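PDB 4MO9: periplasmic binding protein from Veillonella parvula, which probably captures a solute in the periplasm, perhaps an iron-siderophore complex like its namesake FepB, and delivers it to an ABC importer in the membrane. Local coordinates for residues F214-S219 with I241-I247; P200-V206 with P257-M263; H84-M89 with P357-S361. All coordinates share one frame. Residue numbers count along the deposited sequence, not the author numbering.

How the interactions relate
From the N terminus, the chain opens the widest loop at 84-89, the C-terminal half of helix 79-88 plus one residue, closing it at 357-361, beyond helix 344-355; interaction 3 thus ties a helix that follows strand 67-69 of the four-stranded parallel sheet to the tail of the chain. Inside, interaction 2 pairs strands 201-206 and 259-263 of the mixed sheet across 50 intervening residues. Interaction 1 lies further inside, where 214-219 meets 241-247 across 21 residues. The three loops nest without crossing. Interactions 1 and 2 touch through Ser-217 OG to Leu-204 O (2.8 Å) and Gly-215 N to Glu-205 OE2 (2.8 Å). Interaction 3 is remote, its centre 32 to 33 Å from theirs.

Interaction 1: F214-S219 with I241-I247; sequences FGNSFS and IKKSSPI
Segment 214-219 is extended and antiparallel to the extended 244-247, Asn-216 opposite Pro-246 (CA-CA 4.1 Å) and Phe-218 opposite Ser-244 (4.6 Å); the chain turns at Lys-242 and Lys-243, bringing Ile-241 beside Ser-219 (CA-CA 5.0 Å). Ser-217 N donates to Ser-245 O (2.9 Å) and Ser-219 N to Lys-243 O (3.1 Å). Ser-244 (t) sends OG to Ser-217 O (2.9 Å) and over one face of the Phe-218 ring, 3.5 Å from its CE2; Phe-218 (m) carries this ring onto Val-206 and Trp-224. The loops lie at the C-terminal ends of parallel strands of a Rossmann-like sheet. Ser-217 (t) turns OG to hydrogen-bond Leu-204 O of strand 201-206 and Thr-237 OG1. Asn-216 (m) lays OD1 against Pro-246 CD (3.2 Å), while Ser-219 (p) places CB 3.2 Å from Ile-241 O, its OG hydrogen-bonded to Asn-221. Phe-214 (m) packs CD2 on CG2 of Ile-247 (t) at 4.0 Å. A water donates to Gly-215 O (2.7 Å) and accepts from Ile-247 N (2.9 Å).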
loop_
_atom_site.group_PDB
_atom_site.type_symbol
_atom_site.label_atom_id
_atom_site.label_comp_id
_atom_site.label_asym_id
_atom_site.label_seq_id
_atom_site.Cartn_x
_atom_site.Cartn_y
_atom_site.Cartn_z
ATOM N N PHE A 214 -10.350 -0.388 20.023
ATOM C CA PHE A 214 -9.492 -1.251 19.204
ATOM C C PHE A 214 -9.810 -1.120 17.724
ATOM O O PHE A 214 -10.975 -1.123 17.323
ATOM C CB PHE A 214 -9.602 -2.716 19.630
ATOM C CG PHE A 214 -8.736 -3.073 20.810
ATOM C CD1 PHE A 214 -8.658 -2.232 21.912
ATOM C CD2 PHE A 214 -8.002 -4.251 20.818
ATOM C CE1 PHE A 214 -7.866 -2.565 23.008
ATOM C CE2 PHE A 214 -7.208 -4.587 21.902
ATOM C CZ PHE A 214 -7.138 -3.744 22.998
ATOM N N GLY A 215 -8.769 -0.989 16.912
ATOM C CA GLY A 215 -8.947 -1.001 15.477
ATOM C C GLY A 215 -8.968 -2.443 15.000
ATOM O O GLY A 215 -8.941 -3.372 15.821
ATOM N N ASN A 216 -9.019 -2.636 13.685
ATOM C CA ASN A 216 -9.033 -3.979 13.119
ATOM C C ASN A 216 -7.721 -4.722 13.327
ATOM O O ASN A 216 -6.639 -4.130 13.215
ATOM C CB ASN A 216 -9.336 -3.926 11.614
ATOM C CG ASN A 216 -10.771 -3.537 11.321
ATOM O OD1 ASN A 216 -11.673 -3.772 12.125
ATOM N ND2 ASN A 216 -10.988 -2.947 10.162
ATOM N N SER A 217 -7.816 -6.017 13.622
ATOM C CA SER A 217 -6.638 -6.883 13.598
ATOM C C SER A 217 -6.758 -7.758 12.366
ATOM O O SER A 217 -7.552 -7.453 11.469
ATOM C CB SER A 217 -6.527 -7.739 14.859
ATOM O OG SER A 217 -5.251 -8.364 14.921
ATOM N N PHE A 218 -5.972 -8.830 12.293
ATOM C CA PHE A 218 -5.865 -9.583 11.039
ATOM C C PHE A 218 -5.770 -11.099 11.224
ATOM O O PHE A 218 -5.282 -11.574 12.253
ATOM C CB PHE A 218 -4.631 -9.104 10.258
ATOM C CG PHE A 218 -4.676 -7.642 9.879
ATOM C CD1 PHE A 218 -4.197 -6.666 10.745
ATOM C CD2 PHE A 218 -5.196 -7.248 8.654
ATOM C CE1 PHE A 218 -4.232 -5.321 10.394
ATOM C CE2 PHE A 218 -5.237 -5.903 8.294
ATOM C CZ PHE A 218 -4.758 -4.939 9.175
ATOM N N SER A 219 -6.225 -11.857 10.222
ATOM C CA SER A 219 -5.948 -13.292 10.152
ATOM C C SER A 219 -4.495 -13.448 9.720
ATOM O O SER A 219 -3.811 -12.452 9.485
ATOM C CB SER A 219 -6.821 -13.954 9.097
ATOM O OG SER A 219 -6.366 -13.584 7.807
ATOM N N ILE A 241 -9.455 -14.228 14.075
ATOM C CA ILE A 241 -9.995 -13.251 13.134
ATOM C C ILE A 241 -10.066 -13.896 11.747
ATOM O O ILE A 241 -9.086 -14.487 11.286
ATOM C CB ILE A 241 -9.101 -11.976 13.061
ATOM C CG1 ILE A 241 -8.891 -11.365 14.455
ATOM C CG2 ILE A 241 -9.673 -10.948 12.070
ATOM C CD1 ILE A 241 -10.173 -10.907 15.154
ATOM N N LYS A 242 -11.217 -13.790 11.085
ATOM C CA LYS A 242 -11.390 -14.405 9.772
ATOM C C LYS A 242 -10.629 -13.661 8.675
ATOM O O LYS A 242 -9.925 -14.279 7.870
ATOM C CB LYS A 242 -12.877 -14.521 9.409
ATOM C CG LYS A 242 -13.678 -13.224 9.526
ATOM C CD LYS A 242 -14.915 -13.261 8.632
ATOM C CE LYS A 242 -14.533 -13.589 7.194
ATOM N NZ LYS A 242 -15.645 -13.326 6.242
ATOM N N LYS A 243 -10.770 -12.337 8.655
ATOM C CA LYS A 243 -10.147 -11.494 7.633
ATOM C C LYS A 243 -9.508 -10.271 8.290
ATOM O O LYS A 243 -8.297 -10.250 8.543
ATOM C CB LYS A 243 -11.194 -11.058 6.608
ATOM C CG LYS A 243 -10.626 -10.320 5.408
ATOM C CD LYS A 243 -11.736 -9.814 4.491
ATOM C CE LYS A 243 -11.502 -10.245 3.052
ATOM N NZ LYS A 243 -12.194 -9.358 2.066
ATOM N N SER A 244 -10.327 -9.259 8.571
ATOM C CA SER A 244 -9.877 -8.091 9.325
ATOM C C SER A 244 -11.028 -7.500 10.132
ATOM O O SER A 244 -11.948 -6.894 9.579
ATOM C CB SER A 244 -9.278 -7.030 8.404
ATOM O OG SER A 244 -8.630 -6.020 9.157
ATOM N N SER A 245 -10.967 -7.688 11.445
ATOM C CA SER A 245 -11.985 -7.196 12.354
ATOM C C SER A 245 -11.302 -7.038 13.703
ATOM O O SER A 245 -10.218 -7.587 13.916
ATOM C CB SER A 245 -13.133 -8.197 12.458
ATOM O OG SER A 245 -12.672 -9.430 12.979
ATOM N N PRO A 246 -11.909 -6.277 14.617
ATOM C CA PRO A 246 -11.149 -6.096 15.858
ATOM C C PRO A 246 -11.220 -7.304 16.792
ATOM O O PRO A 246 -12.198 -8.057 16.774
ATOM C CB PRO A 246 -11.784 -4.857 16.492
ATOM C CG PRO A 246 -13.148 -4.755 15.877
ATOM C CD PRO A 246 -13.071 -5.374 14.513
ATOM N N ILE A 247 -10.164 -7.487 17.582
ATOM C CA ILE A 247 -10.067 -8.581 18.542
ATOM C C ILE A 247 -10.598 -8.105 19.901
ATOM O O ILE A 247 -10.690 -6.903 20.146
ATOM C CB ILE A 247 -8.591 -9.040 18.682
ATOM C CG1 ILE A 247 -8.488 -10.412 19.345
ATOM C CG2 ILE A 247 -7.775 -8.014 19.457
ATOM C CD1 ILE A 247 -9.393 -11.454 18.731
HETATM O O HOH W 1 -8.074 -5.449 17.325
#

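Interaction 2: P200-V206 with P257-M263; sequences PTVYLEV and PDIIMIM
Strands 201-206 and 259-263 run parallel, axes 4.6 Å apart and 13° from alignment, with Val-202 beside Ile-259 and each later residue in step to Val-206 beside Met-263. Hydrogen bonds zigzag through odd-numbered residues: Ile-259 N to Thr-201 O, Tyr-203 N to Ile-259 O, Met-261 N to Tyr-203 O, Glu-205 N to Met-261 O (all 2.9 to 3.0 Å) and Met-263 N to Glu-205 O (2.6 Å). Just before the pairing begins, Asp-258 OD2 accepts Thr-201 N (3.1 Å) and Thr-201 OG1 accepts Asp-258 N (2.9 Å); Asp-258 OD1 salt-bridges Lys-303. On one face Pro-200 CB meets Ile-259 CD1 (3.8 Å), Val-202 CG2 meets Ile-259 CG2 (4.0 Å), and Leu-204 (m, t) pushes CD2 into the hollow between selenomethionines, 4.2 Å from Met-261 CB and 3.7 Å from CE of Met-263 (m, m, t). On the other, Pro-257 CG packs against Tyr-203 CB (3.8 Å), Ile-260 CG2 against Tyr-203 CD2 (4.3 Å) and Ile-262 CD1 against Glu-205 CB (4.0 Å); Tyr-203 (t) OH donates a hydrogen bond to Glu-205 OE1 (2.6 Å), which also salt-bridges Arg-296. In this Rossmann-like α/β lobe, strands 234-235 and 310-313 flank the pair; helices 224-230 and 324-334 cover the Leu-204 face, helix 282-295 Ile-262.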
loop_
_atom_site.group_PDB
_atom_site.type_symbol
_atom_site.label_atom_id
_atom_site.label_comp_id
_atom_site.label_asym_id
_atom_site.label_seq_id
_atom_site.Cartn_x
_atom_site.Cartn_y
_atom_site.Cartn_z
ATOM N N PRO A 200 8.741 -14.993 16.312
ATOM C CA PRO A 200 8.158 -14.126 17.338
ATOM C C PRO A 200 6.658 -14.011 17.135
ATOM O O PRO A 200 6.198 -13.951 15.985
ATOM C CB PRO A 200 8.842 -12.773 17.101
ATOM C CG PRO A 200 9.337 -12.820 15.721
ATOM C CD PRO A 200 9.657 -14.267 15.417
ATOM N N THR A 201 5.916 -14.012 18.235
ATOM C CA THR A 201 4.480 -13.800 18.196
ATOM C C THR A 201 4.230 -12.305 18.055
ATOM O O THR A 201 4.930 -11.493 18.667
ATOM C CB THR A 201 3.784 -14.334 19.466
ATOM O OG1 THR A 201 4.445 -13.824 20.635
ATOM C CG2 THR A 201 3.813 -15.861 19.496
ATOM N N VAL A 202 3.246 -11.938 17.240
ATOM C CA VAL A 202 2.974 -10.527 17.002
ATOM C C VAL A 202 1.479 -10.201 17.052
ATOM O O VAL A 202 0.653 -10.943 16.507
ATOM C CB VAL A 202 3.604 -10.058 15.657
ATOM C CG1 VAL A 202 3.089 -10.889 14.490
ATOM C CG2 VAL A 202 3.337 -8.588 15.414
ATOM N N TYR A 203 1.134 -9.104 17.729
ATOM C CA TYR A 203 -0.221 -8.575 17.663
ATOM C C TYR A 203 -0.233 -7.372 16.717
ATOM O O TYR A 203 0.563 -6.440 16.885
ATOM C CB TYR A 203 -0.756 -8.189 19.051
ATOM C CG TYR A 203 -2.029 -7.377 18.972
ATOM C CD1 TYR A 203 -3.138 -7.863 18.290
ATOM C CD2 TYR A 203 -2.115 -6.117 19.549
ATOM C CE1 TYR A 203 -4.303 -7.121 18.182
ATOM C CE2 TYR A 203 -3.275 -5.364 19.448
ATOM C CZ TYR A 203 -4.367 -5.874 18.766
ATOM O OH TYR A 203 -5.530 -5.141 18.661
ATOM N N LEU A 204 -1.122 -7.405 15.725
ATOM C CA LEU A 204 -1.179 -6.376 14.687
ATOM C C LEU A 204 -2.482 -5.604 14.805
ATOM O O LEU A 204 -3.548 -6.204 14.952
ATOM C CB LEU A 204 -1.119 -7.018 13.298
ATOM C CG LEU A 204 0.059 -7.920 12.933
ATOM C CD1 LEU A 204 -0.227 -8.662 11.620
ATOM C CD2 LEU A 204 1.326 -7.102 12.789
ATOM N N GLU A 205 -2.419 -4.277 14.747
ATOM C CA GLU A 205 -3.654 -3.499 14.838
ATOM C C GLU A 205 -3.549 -2.229 14.007
ATOM O O GLU A 205 -2.514 -1.549 14.043
ATOM C CB GLU A 205 -3.998 -3.143 16.295
ATOM C CG GLU A 205 -5.361 -2.436 16.436
ATOM C CD GLU A 205 -5.617 -1.855 17.827
ATOM O OE1 GLU A 205 -5.274 -2.513 18.842
ATOM O OE2 GLU A 205 -6.189 -0.738 17.916
ATOM N N VAL A 206 -4.607 -1.929 13.248
ATOM C CA VAL A 206 -4.725 -0.631 12.588
ATOM C C VAL A 206 -5.107 0.379 13.668
ATOM O O VAL A 206 -6.174 0.256 14.297
ATOM C CB VAL A 206 -5.797 -0.637 11.482
ATOM C CG1 VAL A 206 -5.703 0.642 10.646
ATOM C CG2 VAL A 206 -5.603 -1.849 10.579
ATOM N N PRO A 257 1.936 -11.036 23.544
ATOM C CA PRO A 257 2.778 -11.254 22.359
ATOM C C PRO A 257 4.199 -10.698 22.508
ATOM O O PRO A 257 4.413 -9.743 23.270
ATOM C CB PRO A 257 2.025 -10.503 21.258
ATOM C CG PRO A 257 1.282 -9.411 21.995
ATOM C CD PRO A 257 0.880 -10.031 23.313
ATOM N N ASP A 258 5.153 -11.298 21.794
ATOM C CA ASP A 258 6.533 -10.811 21.788
ATOM C C ASP A 258 6.622 -9.389 21.232
ATOM O O ASP A 258 7.425 -8.577 21.697
ATOM C CB ASP A 258 7.425 -11.724 20.938
ATOM C CG ASP A 258 7.616 -13.110 21.551
ATOM O OD1 ASP A 258 7.778 -13.213 22.788
ATOM O OD2 ASP A 258 7.612 -14.097 20.782
ATOM N N ILE A 259 5.790 -9.100 20.232
ATOM C CA ILE A 259 5.868 -7.849 19.485
ATOM C C ILE A 259 4.453 -7.293 19.263
ATOM O O ILE A 259 3.502 -8.056 19.085
ATOM C CB ILE A 259 6.595 -8.089 18.124
ATOM C CG1 ILE A 259 8.058 -8.485 18.371
ATOM C CG2 ILE A 259 6.508 -6.871 17.195
ATOM C CD1 ILE A 259 8.776 -9.014 17.131
ATOM N N ILE A 260 4.311 -5.969 19.327
ATOM C CA ILE A 260 3.053 -5.293 18.996
ATOM C C ILE A 260 3.378 -4.296 17.889
ATOM O O ILE A 260 4.392 -3.590 17.965
ATOM C CB ILE A 260 2.476 -4.522 20.217
ATOM C CG1 ILE A 260 1.923 -5.484 21.277
ATOM C CG2 ILE A 260 1.370 -3.556 19.780
ATOM C CD1 ILE A 260 1.519 -4.782 22.614
HETATM N N MSE A 261 2.547 -4.242 16.853
HETATM C CA MSE A 261 2.719 -3.223 15.825
HETATM C C MSE A 261 1.380 -2.547 15.567
HETATM O O MSE A 261 0.395 -3.223 15.229
HETATM C CB MSE A 261 3.280 -3.835 14.538
HETATM C CG MSE A 261 3.808 -2.788 13.566
HETATM SE SE MSE A 261 4.502 -3.569 11.914
HETATM C CE MSE A 261 5.702 -4.857 12.776
ATOM N N ILE A 262 1.339 -1.227 15.769
ATOM C CA ILE A 262 0.125 -0.435 15.562
ATOM C C ILE A 262 0.253 0.372 14.273
ATOM O O ILE A 262 1.150 1.208 14.165
ATOM C CB ILE A 262 -0.101 0.567 16.717
ATOM C CG1 ILE A 262 -0.042 -0.135 18.080
ATOM C CG2 ILE A 262 -1.424 1.313 16.525
ATOM C CD1 ILE A 262 -1.165 -1.132 18.313
HETATM N N MSE A 263 -0.634 0.153 13.305
HETATM C CA MSE A 263 -0.491 0.831 12.012
HETATM C C MSE A 263 -0.957 2.297 12.083
HETATM O O MSE A 263 -1.992 2.608 12.693
HETATM C CB MSE A 263 -1.217 0.061 10.901
HETATM C CG MSE A 263 -0.881 -1.438 10.871
HETATM SE SE MSE A 263 1.033 -1.846 10.889
HETATM C CE MSE A 263 0.833 -3.722 11.373
#

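Interaction 3: H84-M89 with P357-S361; sequences HFTAEM and PFSYS
The last turn of helix 79-88 meets a segment that follows helix 344-355 and is extended from Phe-358 on, with Phe-85 and Phe-358 closest in backbone (CA-CA 6.1 Å). The apolar half is built on a stack: the rings of Phe-85 (m) and Phe-358 (m) lie face to face, centroids 4.0 Å apart and planes at 17°, with Phe-85 CB also over the Phe-358 face, 4.0 Å from its centroid. Met-89, a selenomethionine and the first residue to leave helical geometry, adds a Met-aromatic contact, SE being 4.0 Å from Phe-358 CE1, and rests CE on Pro-357 CB (3.5 Å). Phe-358 also touches Phe-52 and Ser-56 of helix 52-59. The polar contacts gather on Ser-359. Ser-359 N donates to OE1 of Glu-88 (m, t) at 2.7 Å and Ser-359 OG to Glu-88 OE2 (2.5 Å, very short); NE2 of His-84 (t) donates to Ser-359 O (2.8 Å). His-84 must therefore carry a proton on NE2, and one residue's two donors hold the Glu-88 carboxylate, fixing the loop backbone to the helix.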
loop_
_atom_site.group_PDB
_atom_site.type_symbol
_atom_site.label_atom_id
_atom_site.label_comp_id
_atom_site.label_asym_id
_atom_site.label_seq_id
_atom_site.Cartn_x
_atom_site.Cartn_y
_atom_site.Cartn_z
ATOM N N HIS A 84 0.451 17.242 -0.732
ATOM C CA HIS A 84 1.878 17.228 -1.006
ATOM C C HIS A 84 2.115 17.132 -2.513
ATOM O O HIS A 84 2.906 17.888 -3.089
ATOM C CB HIS A 84 2.522 16.040 -0.297
ATOM C CG HIS A 84 4.014 16.021 -0.383
ATOM N ND1 HIS A 84 4.807 16.945 0.268
ATOM C CD2 HIS A 84 4.861 15.197 -1.045
ATOM C CE1 HIS A 84 6.076 16.690 0.009
ATOM N NE2 HIS A 84 6.138 15.633 -0.787
ATOM N N PHE A 85 1.404 16.210 -3.151
ATOM C CA PHE A 85 1.619 15.943 -4.563
ATOM C C PHE A 85 1.161 17.123 -5.415
ATOM O O PHE A 85 1.851 17.517 -6.354
ATOM C CB PHE A 85 0.916 14.652 -4.990
ATOM C CG PHE A 85 1.417 13.414 -4.280
ATOM C CD1 PHE A 85 2.581 13.449 -3.510
ATOM C CD2 PHE A 85 0.723 12.212 -4.390
ATOM C CE1 PHE A 85 3.032 12.305 -2.852
ATOM C CE2 PHE A 85 1.169 11.064 -3.733
ATOM C CZ PHE A 85 2.323 11.113 -2.965
ATOM N N THR A 86 0.003 17.694 -5.085
ATOM C CA THR A 86 -0.524 18.818 -5.862
ATOM C C THR A 86 0.322 20.072 -5.664
ATOM O O THR A 86 0.449 20.894 -6.573
ATOM C CB THR A 86 -2.022 19.101 -5.569
ATOM O OG1 THR A 86 -2.224 19.312 -4.168
ATOM C CG2 THR A 86 -2.868 17.935 -6.022
ATOM N N ALA A 87 0.921 20.203 -4.488
ATOM C CA ALA A 87 1.808 21.330 -4.218
ATOM C C ALA A 87 2.987 21.307 -5.182
ATOM O O ALA A 87 3.408 22.350 -5.689
ATOM C CB ALA A 87 2.299 21.295 -2.779
ATOM N N GLU A 88 3.509 20.112 -5.438
ATOM C CA GLU A 88 4.699 19.969 -6.272
ATOM C C GLU A 88 4.356 19.753 -7.746
ATOM O O GLU A 88 5.184 20.000 -8.624
ATOM C CB GLU A 88 5.591 18.843 -5.732
ATOM C CG GLU A 88 5.896 19.008 -4.236
ATOM C CD GLU A 88 7.001 18.096 -3.731
ATOM O OE1 GLU A 88 7.322 17.098 -4.418
ATOM O OE2 GLU A 88 7.547 18.384 -2.639
HETATM N N MSE A 89 3.130 19.299 -8.008
HETATM C CA MSE A 89 2.663 19.039 -9.370
HETATM C C MSE A 89 1.220 19.536 -9.508
HETATM O O MSE A 89 0.291 18.736 -9.569
HETATM C CB MSE A 89 2.739 17.535 -9.664
HETATM C CG MSE A 89 2.382 17.151 -11.080
HETATM SE SE MSE A 89 2.721 15.262 -11.369
HETATM C CE MSE A 89 4.674 15.418 -11.557
ATOM N N PRO A 357 8.254 11.817 -8.925
ATOM C CA PRO A 357 8.375 13.261 -9.126
ATOM C C PRO A 357 7.986 14.050 -7.869
ATOM O O PRO A 357 7.917 15.281 -7.927
ATOM C CB PRO A 357 7.363 13.535 -10.234
ATOM C CG PRO A 357 6.294 12.513 -10.019
ATOM C CD PRO A 357 7.003 11.278 -9.496
ATOM N N PHE A 358 7.729 13.357 -6.768
ATOM C CA PHE A 358 7.347 14.016 -5.516
ATOM C C PHE A 358 8.485 13.874 -4.507
ATOM O O PHE A 358 9.132 12.822 -4.457
ATOM C CB PHE A 358 6.063 13.386 -4.956
ATOM C CG PHE A 358 4.978 13.190 -5.993
ATOM C CD1 PHE A 358 4.361 14.282 -6.588
ATOM C CD2 PHE A 358 4.572 11.915 -6.359
ATOM C CE1 PHE A 358 3.364 14.104 -7.544
ATOM C CE2 PHE A 358 3.581 11.724 -7.312
ATOM C CZ PHE A 358 2.975 12.823 -7.907
ATOM N N SER A 359 8.744 14.911 -3.712
ATOM C CA SER A 359 9.848 14.855 -2.758
ATOM C C SER A 359 9.518 13.944 -1.578
ATOM O O SER A 359 8.376 13.900 -1.100
ATOM C CB SER A 359 10.196 16.252 -2.242
ATOM O OG SER A 359 9.100 16.812 -1.536
ATOM N N TYR A 360 10.517 13.205 -1.111
ATOM C CA TYR A 360 10.332 12.375 0.064
ATOM C C TYR A 360 10.363 13.227 1.332
ATOM O O TYR A 360 11.190 14.132 1.444
ATOM C CB TYR A 360 11.417 11.300 0.136
ATOM C CG TYR A 360 11.305 10.435 1.370
ATOM C CD1 TYR A 360 10.297 9.486 1.483
ATOM C CD2 TYR A 360 12.198 10.575 2.422
ATOM C CE1 TYR A 360 10.181 8.692 2.608
ATOM C CE2 TYR A 360 12.094 9.789 3.555
ATOM C CZ TYR A 360 11.085 8.846 3.640
ATOM O OH TYR A 360 10.981 8.065 4.775
ATOM N N SER A 361 9.447 12.943 2.261
ATOM C CA SER A 361 9.473 13.504 3.620
ATOM C C SER A 361 8.437 12.795 4.497
ATOM O O SER A 361 7.777 11.856 4.049
ATOM C CB SER A 361 9.217 15.011 3.628
ATOM O OG SER A 361 7.872 15.283 3.307
#